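Local structure of histidine utilization repressor (Pseudomonas syringae pv. tomato, 2PKH) at residues V92-L97 with C114-R119; V51-R56 with R132-G137; Q61-Y66 with A78-V83; F57-V62 with G124-T129. The protein probably represses the histidine utilization (hut) operon in the absence of inducer, the chain here being its C-terminal UTRA domain without the GntR-type DNA-binding part. All coordinates share one frame; numbering follows the deposited sequence.

Interaction 1: residues V92-L97 with C114-R119; sequences VVEAIL and CLLIRR
Strands 92-97 and 114-119 run antiparallel, their axes 4.7 Å apart at closest approach and 148° between their directions, so the ladder is clearly twisted. This is the edge, within this chain, of the antiparallel UTRA-domain sheet. Val92, Glu94 and Ile96 form hydrogen-bonded pairs with Arg118, Leu116 and Cys114, each pair closed by two backbone bonds; the shortest include Leu116 N to Glu94 O at 2.8 Å, almost straight at 171°. Val93 and Ala95 sit in the non-hydrogen-bonded pairs between them, opposite Ile117 and Leu115.

Val93 and Leu115 meet obliquely on one face, where Val93 CG1 touches Leu115 CD1 at 3.7 Å. The other face is apolar at one end and charged at the other. Ile96 has CG1 in the crowded position between backbone N and carbonyl carbon (chi1 68°), and this swings CD1 across to Leu116 CD2 at 4.0 Å, close to Ile134 of the next strand. Farther along, Arg118 bends at chi3 and brings its NH2 to Glu94 OE1, a 2.7 Å salt bridge that joins diagonal neighbours rather than a direct pair. The carboxylate and guanidinium planes are nearly coplanar, yet NH2 meets OE1 from somewhat above the carboxylate plane.

Strand 88-97 is outermost only within its own chain: Val92 and Val93 pair with an antiparallel strand of the second subunit, so the sheet continues across the interface. In the plane of the guanidinium, at its edge, one water joins the two strands, accepting from Arg118 NE at 2.8 Å and donating to both Glu94 OE1 and Val92 O.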
# COMPACT_ATOMS: atom_id res chain seq x y z
N VAL B 92 -9.69 10.10 2.63
CA VAL B 92 -9.72 10.70 3.92
C VAL B 92 -10.55 9.71 4.72
O VAL B 92 -11.67 9.32 4.28
CB VAL B 92 -10.39 12.09 3.87
CG1 VAL B 92 -10.52 12.63 5.20
CG2 VAL B 92 -9.51 13.11 3.03
N VAL B 93 -10.00 9.23 5.83
CA VAL B 93 -10.68 8.18 6.59
C VAL B 93 -10.87 8.68 8.02
O VAL B 93 -9.89 9.14 8.63
CB VAL B 93 -9.82 6.94 6.61
CG1 VAL B 93 -10.52 5.78 7.39
CG2 VAL B 93 -9.46 6.53 5.19
N GLU B 94 -12.11 8.54 8.51
CA GLU B 94 -12.61 9.06 9.76
C GLU B 94 -13.50 8.01 10.41
O GLU B 94 -14.09 7.18 9.73
CB GLU B 94 -13.49 10.30 9.43
CG GLU B 94 -12.67 11.56 9.29
CD GLU B 94 -13.50 12.75 8.83
OE1 GLU B 94 -13.94 12.75 7.68
OE2 GLU B 94 -13.62 13.71 9.63
N ALA B 95 -13.63 8.10 11.72
CA ALA B 95 -14.63 7.33 12.45
C ALA B 95 -15.72 8.32 12.90
O ALA B 95 -15.48 9.36 13.57
CB ALA B 95 -13.97 6.61 13.68
N ILE B 96 -16.93 7.97 12.54
CA ILE B 96 -18.07 8.81 12.86
C ILE B 96 -19.26 7.97 13.28
O ILE B 96 -19.27 6.73 13.11
CB ILE B 96 -18.48 9.62 11.57
CG1 ILE B 96 -19.04 8.66 10.52
CG2 ILE B 96 -17.26 10.57 11.09
CD1 ILE B 96 -19.90 9.33 9.41
N LEU B 97 -20.28 8.65 13.78
CA LEU B 97 -21.66 8.07 13.89
C LEU B 97 -22.51 8.42 12.63
O LEU B 97 -22.43 9.53 12.12
CB LEU B 97 -22.35 8.58 15.16
CG LEU B 97 -21.81 8.13 16.50
CD1 LEU B 97 -22.63 8.62 17.72
CD2 LEU B 97 -21.68 6.58 16.51
N CYS B 114 -18.92 4.02 12.65
CA CYS B 114 -18.87 3.75 11.22
C CYS B 114 -17.53 4.30 10.69
O CYS B 114 -17.02 5.26 11.19
CB CYS B 114 -20.01 4.40 10.46
SG CYS B 114 -21.60 3.62 10.82
N LEU B 115 -17.00 3.62 9.69
CA LEU B 115 -15.79 4.01 9.07
C LEU B 115 -16.27 4.87 7.85
O LEU B 115 -16.96 4.35 6.96
CB LEU B 115 -15.05 2.77 8.56
CG LEU B 115 -13.60 2.98 8.07
CD1 LEU B 115 -12.72 3.50 9.21
CD2 LEU B 115 -12.99 1.70 7.44
N LEU B 116 -15.85 6.12 7.82
CA LEU B 116 -16.18 7.02 6.75
C LEU B 116 -14.95 7.23 5.89
O LEU B 116 -13.87 7.59 6.39
CB LEU B 116 -16.63 8.37 7.33
CG LEU B 116 -16.92 9.46 6.24
CD1 LEU B 116 -18.16 9.06 5.42
CD2 LEU B 116 -17.18 10.76 6.92
N ILE B 117 -15.11 6.98 4.60
CA ILE B 117 -14.01 7.17 3.64
C ILE B 117 -14.52 8.13 2.58
O ILE B 117 -15.60 7.88 1.98
CB ILE B 117 -13.65 5.81 3.03
CG1 ILE B 117 -13.28 4.80 4.14
CG2 ILE B 117 -12.46 5.92 2.02
CD1 ILE B 117 -12.90 3.50 3.56
N ARG B 118 -13.76 9.19 2.34
CA ARG B 118 -14.12 10.16 1.33
C ARG B 118 -13.00 10.06 0.34
O ARG B 118 -11.83 10.19 0.69
CB ARG B 118 -14.21 11.57 1.92
CG ARG B 118 -15.51 11.76 2.64
CD ARG B 118 -15.74 13.14 3.12
NE ARG B 118 -14.99 13.39 4.33
CZ ARG B 118 -14.72 14.61 4.79
NH1 ARG B 118 -15.19 15.68 4.13
NH2 ARG B 118 -14.04 14.76 5.93
N ARG B 119 -13.36 9.83 -0.92
CA ARG B 119 -12.39 9.56 -1.97
C ARG B 119 -12.65 10.47 -3.18
O ARG B 119 -13.82 10.76 -3.51
CB ARG B 119 -12.64 8.16 -2.44
CG ARG B 119 -12.16 7.08 -1.52
CD ARG B 119 -11.91 5.89 -2.41
NE ARG B 119 -12.33 4.68 -1.77
CZ ARG B 119 -11.57 3.94 -0.95
NH1 ARG B 119 -12.08 2.81 -0.45
NH2 ARG B 119 -10.32 4.32 -0.64
O HOH W 1 -13.84 11.09 5.53

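Interaction 2: residues V51-R56 with R132-G137; sequences VQIEDR and RLIHPG. With EDO (1,2-ethanediol), chain N.
Gln52 and His135 lie side by side and point the same way, the amide plane turned 61° from the imidazole. Gln52 is extended, with CG anti to the backbone N (chi1 -162°), and carries its NE2 to 3.0 Å from His135 CE1; the approach is oblique to the ring and is a packing contact. The same amide also crosses Leu133, whose CD2 lies 3.6 Å from Gln52 NE2. That methyl also rests on Glu54 CG at 3.6 Å, so one branch of Leu133 touches both extended polar chains.

Beyond Leu133 the Glu54 carboxylate turns to its own strand: Arg56 NE donates to Glu54 OE1 at 2.7 Å, in the guanidinium plane but above that of the carboxylate. A 1,2-ethanediol, probably from the crystallisation liquor, gives a weak hydrogen bond from O2 to Gln52 OE1.

On the reverse face the isoleucines meet, Ile53 CB against Ile134 CG2 at 3.8 Å, with helix 100-106 packed over both. At its end Asp55 and Arg132 touch through their CB atoms, while their charged tips part, Asp55 to His39 and Arg132 to Glu102. Two hydrogen-bonded pairs, Ile53 with Ile134 and Asp55 with Arg132, hold the backbones.

Val51 O, buried against Pro136 CD at 3.2 Å, has no polar partner. On the other side of strand 49-59, Val51 and Gln52 both face His44 of strand 36-46 in a classic beta bulge; the contact itself is the antiparallel pairing of the two central strands, 49-59 and 126-136, of the UTRA sheet.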
# COMPACT_ATOMS: atom_id res chain seq x y z
N VAL B 51 -23.40 -3.41 3.93
CA VAL B 51 -21.98 -3.19 4.33
C VAL B 51 -21.47 -1.83 3.98
O VAL B 51 -20.46 -1.39 4.53
CB VAL B 51 -21.01 -4.27 3.80
CG1 VAL B 51 -21.39 -5.69 4.38
CG2 VAL B 51 -21.06 -4.35 2.30
N GLN B 52 -22.14 -1.16 3.03
CA GLN B 52 -21.62 0.18 2.58
C GLN B 52 -22.70 0.99 1.99
O GLN B 52 -23.49 0.43 1.27
CB GLN B 52 -20.63 -0.02 1.44
CG GLN B 52 -19.75 1.19 1.22
CD GLN B 52 -18.98 1.12 -0.08
OE1 GLN B 52 -19.55 1.00 -1.11
NE2 GLN B 52 -17.68 1.13 0.01
N ILE B 53 -22.75 2.30 2.28
CA ILE B 53 -23.50 3.21 1.44
C ILE B 53 -22.48 3.95 0.56
O ILE B 53 -21.57 4.56 1.07
CB ILE B 53 -24.37 4.25 2.26
CG1 ILE B 53 -25.25 3.52 3.28
CG2 ILE B 53 -25.36 5.00 1.33
CD1 ILE B 53 -26.16 4.54 4.10
N GLU B 54 -22.63 3.91 -0.76
CA GLU B 54 -21.60 4.58 -1.60
C GLU B 54 -22.36 5.77 -2.22
O GLU B 54 -23.27 5.53 -3.00
CB GLU B 54 -21.21 3.65 -2.75
CG GLU B 54 -20.41 4.29 -3.90
CD GLU B 54 -20.34 3.39 -5.19
OE1 GLU B 54 -19.35 3.47 -5.99
OE2 GLU B 54 -21.26 2.60 -5.39
N ASP B 55 -22.02 7.01 -1.84
CA ASP B 55 -22.67 8.22 -2.35
C ASP B 55 -21.64 8.84 -3.27
O ASP B 55 -20.60 9.27 -2.78
CB ASP B 55 -22.89 9.20 -1.20
CG ASP B 55 -24.01 10.21 -1.52
OD1 ASP B 55 -24.65 10.03 -2.61
OD2 ASP B 55 -24.19 11.18 -0.73
N ARG B 56 -21.89 8.78 -4.58
CA ARG B 56 -20.86 9.02 -5.59
C ARG B 56 -21.28 10.09 -6.55
O ARG B 56 -22.41 10.07 -7.03
CB ARG B 56 -20.58 7.71 -6.42
CG ARG B 56 -19.55 7.91 -7.57
CD ARG B 56 -19.01 6.58 -8.15
NE ARG B 56 -18.32 5.71 -7.17
CZ ARG B 56 -17.04 5.81 -6.80
NH1 ARG B 56 -16.27 6.80 -7.25
NH2 ARG B 56 -16.57 4.95 -5.90
N ARG B 132 -18.43 9.29 -1.11
CA ARG B 132 -18.44 9.33 0.35
C ARG B 132 -18.93 7.97 0.71
O ARG B 132 -20.03 7.58 0.33
CB ARG B 132 -19.47 10.39 0.82
CG ARG B 132 -19.55 10.58 2.32
CD ARG B 132 -20.64 11.57 2.67
NE ARG B 132 -20.50 11.93 4.09
CZ ARG B 132 -21.16 11.32 5.05
NH1 ARG B 132 -22.03 10.37 4.73
NH2 ARG B 132 -20.97 11.65 6.32
N LEU B 133 -18.09 7.18 1.36
CA LEU B 133 -18.47 5.75 1.56
C LEU B 133 -18.58 5.53 3.06
O LEU B 133 -17.63 5.82 3.81
CB LEU B 133 -17.38 4.84 0.98
CG LEU B 133 -16.86 5.16 -0.44
CD1 LEU B 133 -15.52 4.46 -0.52
CD2 LEU B 133 -17.85 4.49 -1.32
N ILE B 134 -19.70 5.05 3.53
CA ILE B 134 -19.83 4.88 4.98
C ILE B 134 -20.08 3.41 5.24
O ILE B 134 -20.91 2.80 4.56
CB ILE B 134 -20.83 5.93 5.62
CG1 ILE B 134 -21.17 5.59 7.09
CG2 ILE B 134 -22.12 6.03 4.81
CD1 ILE B 134 -21.77 6.95 7.82
N HIS B 135 -19.32 2.85 6.17
CA HIS B 135 -19.38 1.42 6.43
C HIS B 135 -19.72 1.23 7.89
O HIS B 135 -19.14 1.93 8.70
CB HIS B 135 -18.02 0.77 6.20
CG HIS B 135 -17.36 1.16 4.93
ND1 HIS B 135 -17.40 0.39 3.78
CD2 HIS B 135 -16.68 2.28 4.61
CE1 HIS B 135 -16.68 0.97 2.84
NE2 HIS B 135 -16.25 2.13 3.30
N PRO B 136 -20.60 0.24 8.23
CA PRO B 136 -20.61 -0.11 9.67
C PRO B 136 -19.24 -0.64 10.17
O PRO B 136 -18.63 -1.49 9.55
CB PRO B 136 -21.71 -1.18 9.77
CG PRO B 136 -22.53 -1.06 8.43
CD PRO B 136 -21.51 -0.64 7.44
N GLY B 137 -18.78 -0.10 11.25
CA GLY B 137 -17.44 -0.41 11.72
C GLY B 137 -17.30 -1.88 12.07
O GLY B 137 -16.20 -2.44 11.99
C1 EDO N . -17.10 -1.01 -4.58
O1 EDO N . -17.67 -2.31 -4.70
C2 EDO N . -18.06 -0.18 -3.72
O2 EDO N . -17.59 1.19 -3.67

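Interaction 3: residues Q61-Y66 with A78-V83; sequences QVAPDY and AYLSQV
Tyr66 lays its CD1 corner over two residues of helix 76-83, 3.9 Å from Tyr79 CD2 and 3.8 Å from Leu80 CD2. Its CG is anti to the backbone N (chi1 -169°), which carries the ring to the helix although CB sets off alongside it. The two tyrosine side chains cross obliquely, so the pair is a packing contact and no regular stack.

Leu80 CD2 does double duty: besides touching Tyr66 it presses on Ala63 CB at 3.6 Å, the tightest apolar contact here. One turn further along the helix, Val83 has CG1 anti to its backbone N; that branch leans on Val62 O at 3.2 Å and reaches Ala63, while CG2 lies over one face of the Tyr79 ring, 3.5 Å above its plane and toward the rim.

At the polar margin the Tyr79 hydroxyl passes Asp65 CB and hydrogen-bonds a water at 2.7 Å; the water accepts from Asp65 N at 3.0 Å. This bridge supplies the polar link between loop and helix. The Asp65 carboxylate turns instead to Lys68. A type I turn from Ala63 to Tyr66, closed by Tyr66 N to Ala63 O, bends the loop so that Ala63 and Tyr66 both meet the helix.

The loop follows strand 49-59 directly and leads to helix 76-83. Leu80 and Tyr66 also press on Val58 of that strand, Leu80 reaches Thr129 of strand 126-136, and Tyr66 OH is hydrogen-bonded to Ser40 OG on strand 36-46.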
# COMPACT_ATOMS: atom_id res chain seq x y z
N GLN B 61 -19.10 15.27 -18.08
CA GLN B 61 -18.35 15.34 -19.36
C GLN B 61 -17.49 14.13 -19.60
O GLN B 61 -17.29 13.79 -20.74
CB GLN B 61 -17.43 16.57 -19.44
CG GLN B 61 -18.02 17.84 -18.86
CD GLN B 61 -18.99 18.52 -19.78
OE1 GLN B 61 -18.60 19.18 -20.76
NE2 GLN B 61 -20.28 18.41 -19.46
N VAL B 62 -17.00 13.49 -18.51
CA VAL B 62 -16.07 12.36 -18.60
C VAL B 62 -16.80 11.07 -18.85
O VAL B 62 -16.33 10.20 -19.59
CB VAL B 62 -15.21 12.22 -17.28
CG1 VAL B 62 -14.40 10.94 -17.25
CG2 VAL B 62 -14.28 13.37 -17.12
N ALA B 63 -17.98 10.93 -18.23
CA ALA B 63 -18.73 9.69 -18.32
C ALA B 63 -20.18 10.04 -18.73
O ALA B 63 -21.14 9.99 -17.90
CB ALA B 63 -18.69 8.94 -16.98
N PRO B 64 -20.34 10.50 -19.99
CA PRO B 64 -21.65 10.98 -20.38
C PRO B 64 -22.80 9.99 -20.26
O PRO B 64 -23.97 10.41 -20.15
CB PRO B 64 -21.46 11.49 -21.82
CG PRO B 64 -20.10 11.13 -22.21
CD PRO B 64 -19.33 10.64 -21.06
N ASP B 65 -22.49 8.69 -20.25
CA ASP B 65 -23.54 7.68 -20.25
C ASP B 65 -23.73 7.01 -18.86
O ASP B 65 -24.39 5.95 -18.76
CB ASP B 65 -23.26 6.60 -21.30
CG ASP B 65 -23.26 7.16 -22.73
OD1 ASP B 65 -24.02 8.11 -23.00
OD2 ASP B 65 -22.47 6.67 -23.56
N TYR B 66 -23.17 7.63 -17.83
CA TYR B 66 -23.26 7.13 -16.47
C TYR B 66 -24.71 6.84 -16.04
O TYR B 66 -25.00 5.77 -15.50
CB TYR B 66 -22.56 8.11 -15.52
CG TYR B 66 -22.33 7.57 -14.09
CD1 TYR B 66 -21.23 6.84 -13.76
CD2 TYR B 66 -23.23 7.88 -13.08
CE1 TYR B 66 -21.03 6.35 -12.44
CE2 TYR B 66 -23.03 7.41 -11.71
CZ TYR B 66 -21.97 6.65 -11.43
OH TYR B 66 -21.76 6.27 -10.09
N ALA B 78 -16.04 0.25 -11.36
CA ALA B 78 -15.63 -0.64 -12.42
C ALA B 78 -16.03 -0.02 -13.73
O ALA B 78 -15.22 0.04 -14.67
CB ALA B 78 -16.30 -2.00 -12.27
N TYR B 79 -17.29 0.41 -13.84
CA TYR B 79 -17.74 1.10 -15.03
C TYR B 79 -16.82 2.28 -15.42
O TYR B 79 -16.27 2.34 -16.54
CB TYR B 79 -19.16 1.61 -14.87
CG TYR B 79 -19.59 2.47 -16.01
CD1 TYR B 79 -19.86 1.91 -17.25
CD2 TYR B 79 -19.74 3.86 -15.85
CE1 TYR B 79 -20.24 2.69 -18.35
CE2 TYR B 79 -20.13 4.68 -16.93
CZ TYR B 79 -20.39 4.06 -18.18
OH TYR B 79 -20.80 4.81 -19.24
N LEU B 80 -16.62 3.19 -14.48
CA LEU B 80 -15.80 4.36 -14.70
C LEU B 80 -14.36 4.02 -15.12
O LEU B 80 -13.79 4.65 -16.01
CB LEU B 80 -15.81 5.27 -13.45
CG LEU B 80 -17.09 6.06 -13.09
CD1 LEU B 80 -16.83 6.76 -11.77
CD2 LEU B 80 -17.46 7.04 -14.19
N SER B 81 -13.78 3.00 -14.51
CA SER B 81 -12.43 2.64 -14.92
C SER B 81 -12.36 2.06 -16.35
O SER B 81 -11.25 1.93 -16.93
CB SER B 81 -11.80 1.69 -13.87
OG SER B 81 -12.39 0.42 -14.00
N GLN B 82 -13.52 1.75 -16.94
CA GLN B 82 -13.65 1.35 -18.36
C GLN B 82 -13.74 2.57 -19.23
O GLN B 82 -13.37 2.54 -20.39
CB GLN B 82 -14.98 0.67 -18.60
CG GLN B 82 -15.10 -0.80 -18.37
CD GLN B 82 -16.46 -1.28 -18.90
OE1 GLN B 82 -16.99 -2.28 -18.45
NE2 GLN B 82 -17.03 -0.53 -19.86
N VAL B 83 -14.36 3.61 -18.72
CA VAL B 83 -14.68 4.80 -19.48
C VAL B 83 -13.44 5.66 -19.63
O VAL B 83 -13.26 6.31 -20.64
CB VAL B 83 -15.78 5.60 -18.74
CG1 VAL B 83 -15.73 7.07 -19.14
CG2 VAL B 83 -17.11 5.02 -19.06
O HOH W 2 -19.92 7.24 -20.10

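Interaction 4: residues F57-V62 with G124-T129; sequences FVNAQV and GRQPVT
The firm part of this contact is where strand 57-59 meets strand 126-129, antiparallel but strongly twisted, 138° between their directions. Val58 and Thr129 form the non-hydrogen-bonded pair, side by side and pointing the same way, with Val58 CG2 3.7 Å from Thr129 OG1. Thr129 holds OG1 anti to its backbone N (chi1 -177°), and from there the hydroxyl donates to Phe57 O at 2.8 Å, coming from above the carbonyl plane. Next to it Asn59 N donates to Val128 O at 3.0 Å, practically straight at 176°. Val128 and Thr129 together face Thr121 of strand 113-123 as a classic beta bulge.

Beyond Asn59 the first segment turns away into a loop and side chains make the contact. Val62 comes back across at about a right angle to Val128, CG1 to CG2 4.0 Å, with Leu86 also touching Val128. Its second branch meets exposed Gln126 tip to tip: Val62 CG2 is 3.4 Å from Gln126 OE1, a methyl against an amide. Asn59 OD1 turns to its own segment, taking a weak bond from Val62 N at 2.7 Å.

Thr129 OG1 is also an acceptor from Arg56 NH1. With its own proton given to Phe57 O, the hydroxyl is gripped from two sides, and the nearby guanidinium would be expected to polarise it; the strong hydrogen bonds lie at the buried end, while the end with exposed Gln126 and partly exposed Val62 is held by van der Waals contacts.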
# COMPACT_ATOMS: atom_id res chain seq x y z
N PHE B 57 -20.37 10.98 -6.86
CA PHE B 57 -20.64 12.03 -7.85
C PHE B 57 -19.62 11.96 -8.99
O PHE B 57 -18.44 11.66 -8.73
CB PHE B 57 -20.57 13.39 -7.15
CG PHE B 57 -21.50 13.49 -5.95
CD1 PHE B 57 -22.73 14.15 -6.04
CD2 PHE B 57 -21.14 12.86 -4.72
CE1 PHE B 57 -23.59 14.18 -4.93
CE2 PHE B 57 -21.99 12.89 -3.63
CZ PHE B 57 -23.25 13.52 -3.77
N VAL B 58 -20.07 12.30 -10.23
CA VAL B 58 -19.34 11.99 -11.46
C VAL B 58 -19.48 13.14 -12.41
O VAL B 58 -20.56 13.71 -12.61
CB VAL B 58 -19.83 10.66 -12.16
CG1 VAL B 58 -19.06 10.40 -13.43
CG2 VAL B 58 -19.83 9.41 -11.18
N ASN B 59 -18.35 13.52 -12.95
CA ASN B 59 -18.29 14.58 -13.89
C ASN B 59 -19.00 14.08 -15.14
O ASN B 59 -18.55 13.10 -15.77
CB ASN B 59 -16.84 14.91 -14.26
CG ASN B 59 -16.79 15.76 -15.50
OD1 ASN B 59 -16.41 15.27 -16.55
ND2 ASN B 59 -17.33 16.99 -15.42
N ALA B 60 -20.13 14.69 -15.40
CA ALA B 60 -20.93 14.41 -16.60
C ALA B 60 -20.15 14.44 -17.95
O ALA B 60 -20.49 13.69 -18.86
CB ALA B 60 -22.10 15.34 -16.61
N GLN B 61 -19.10 15.27 -18.08
CA GLN B 61 -18.35 15.34 -19.36
C GLN B 61 -17.49 14.13 -19.60
O GLN B 61 -17.29 13.79 -20.74
CB GLN B 61 -17.43 16.57 -19.44
CG GLN B 61 -18.02 17.84 -18.86
CD GLN B 61 -18.99 18.52 -19.78
OE1 GLN B 61 -18.60 19.18 -20.76
NE2 GLN B 61 -20.28 18.41 -19.46
N VAL B 62 -17.00 13.49 -18.51
CA VAL B 62 -16.07 12.36 -18.60
C VAL B 62 -16.80 11.07 -18.85
O VAL B 62 -16.33 10.20 -19.59
CB VAL B 62 -15.21 12.22 -17.28
CG1 VAL B 62 -14.40 10.94 -17.25
CG2 VAL B 62 -14.28 13.37 -17.12
N GLY B 124 -5.63 11.43 -15.16
CA GLY B 124 -4.64 12.48 -15.46
C GLY B 124 -4.77 13.61 -14.45
O GLY B 124 -4.70 13.40 -13.22
N ARG B 125 -4.98 14.84 -14.93
CA ARG B 125 -5.23 15.93 -13.99
C ARG B 125 -6.76 16.27 -13.90
O ARG B 125 -7.13 17.25 -13.25
CB ARG B 125 -4.43 17.20 -14.38
CG ARG B 125 -2.92 17.30 -13.97
CD ARG B 125 -2.37 18.81 -13.87
NE ARG B 125 -1.99 19.38 -15.19
CZ ARG B 125 -2.84 19.90 -16.08
NH1 ARG B 125 -4.16 20.01 -15.81
NH2 ARG B 125 -2.39 20.31 -17.27
N GLN B 126 -7.63 15.52 -14.58
CA GLN B 126 -9.07 15.80 -14.49
C GLN B 126 -9.71 14.93 -13.40
O GLN B 126 -9.57 13.71 -13.44
CB GLN B 126 -9.75 15.47 -15.81
CG GLN B 126 -11.29 15.88 -15.90
CD GLN B 126 -11.81 15.75 -17.30
OE1 GLN B 126 -11.38 14.86 -18.02
NE2 GLN B 126 -12.76 16.57 -17.68
N PRO B 127 -10.44 15.54 -12.43
CA PRO B 127 -11.19 14.74 -11.45
C PRO B 127 -12.32 14.08 -12.18
O PRO B 127 -12.97 14.72 -13.04
CB PRO B 127 -11.77 15.79 -10.50
CG PRO B 127 -10.87 16.97 -10.65
CD PRO B 127 -10.61 16.98 -12.16
N VAL B 128 -12.51 12.80 -11.93
CA VAL B 128 -13.54 12.07 -12.61
C VAL B 128 -14.73 11.91 -11.67
O VAL B 128 -15.91 12.01 -12.10
CB VAL B 128 -13.03 10.65 -13.00
CG1 VAL B 128 -14.20 9.72 -13.43
CG2 VAL B 128 -11.94 10.68 -14.13
N THR B 129 -14.42 11.60 -10.41
CA THR B 129 -15.46 11.20 -9.49
C THR B 129 -15.04 11.47 -8.02
O THR B 129 -13.85 11.52 -7.72
CB THR B 129 -15.84 9.70 -9.73
OG1 THR B 129 -16.91 9.34 -8.86
CG2 THR B 129 -14.59 8.76 -9.46

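In the fold
Interactions 1, 2 and 4 belong to one antiparallel sheet. Strands 113-123 and 126-136 are neighbours in it, so interactions 1 and 2, with centres 8 Å apart, are joined by probable backbone bonds such as Ile117 O to Leu133 N at 2.7 Å. Interactions 2 and 4 use the same two strands, their centres about 20 Å apart, and meet where Arg56 NH1 reaches Thr129 OG1 at 3.1 Å. Interaction 3 lays a loop and helix beside this end: its centre is about 9 Å from that of interaction 4, with Leu80 CD1 3.7 Å from Thr129 CB. It lies about 25 Å from interaction 1, at whose edge the second subunit extends the sheet.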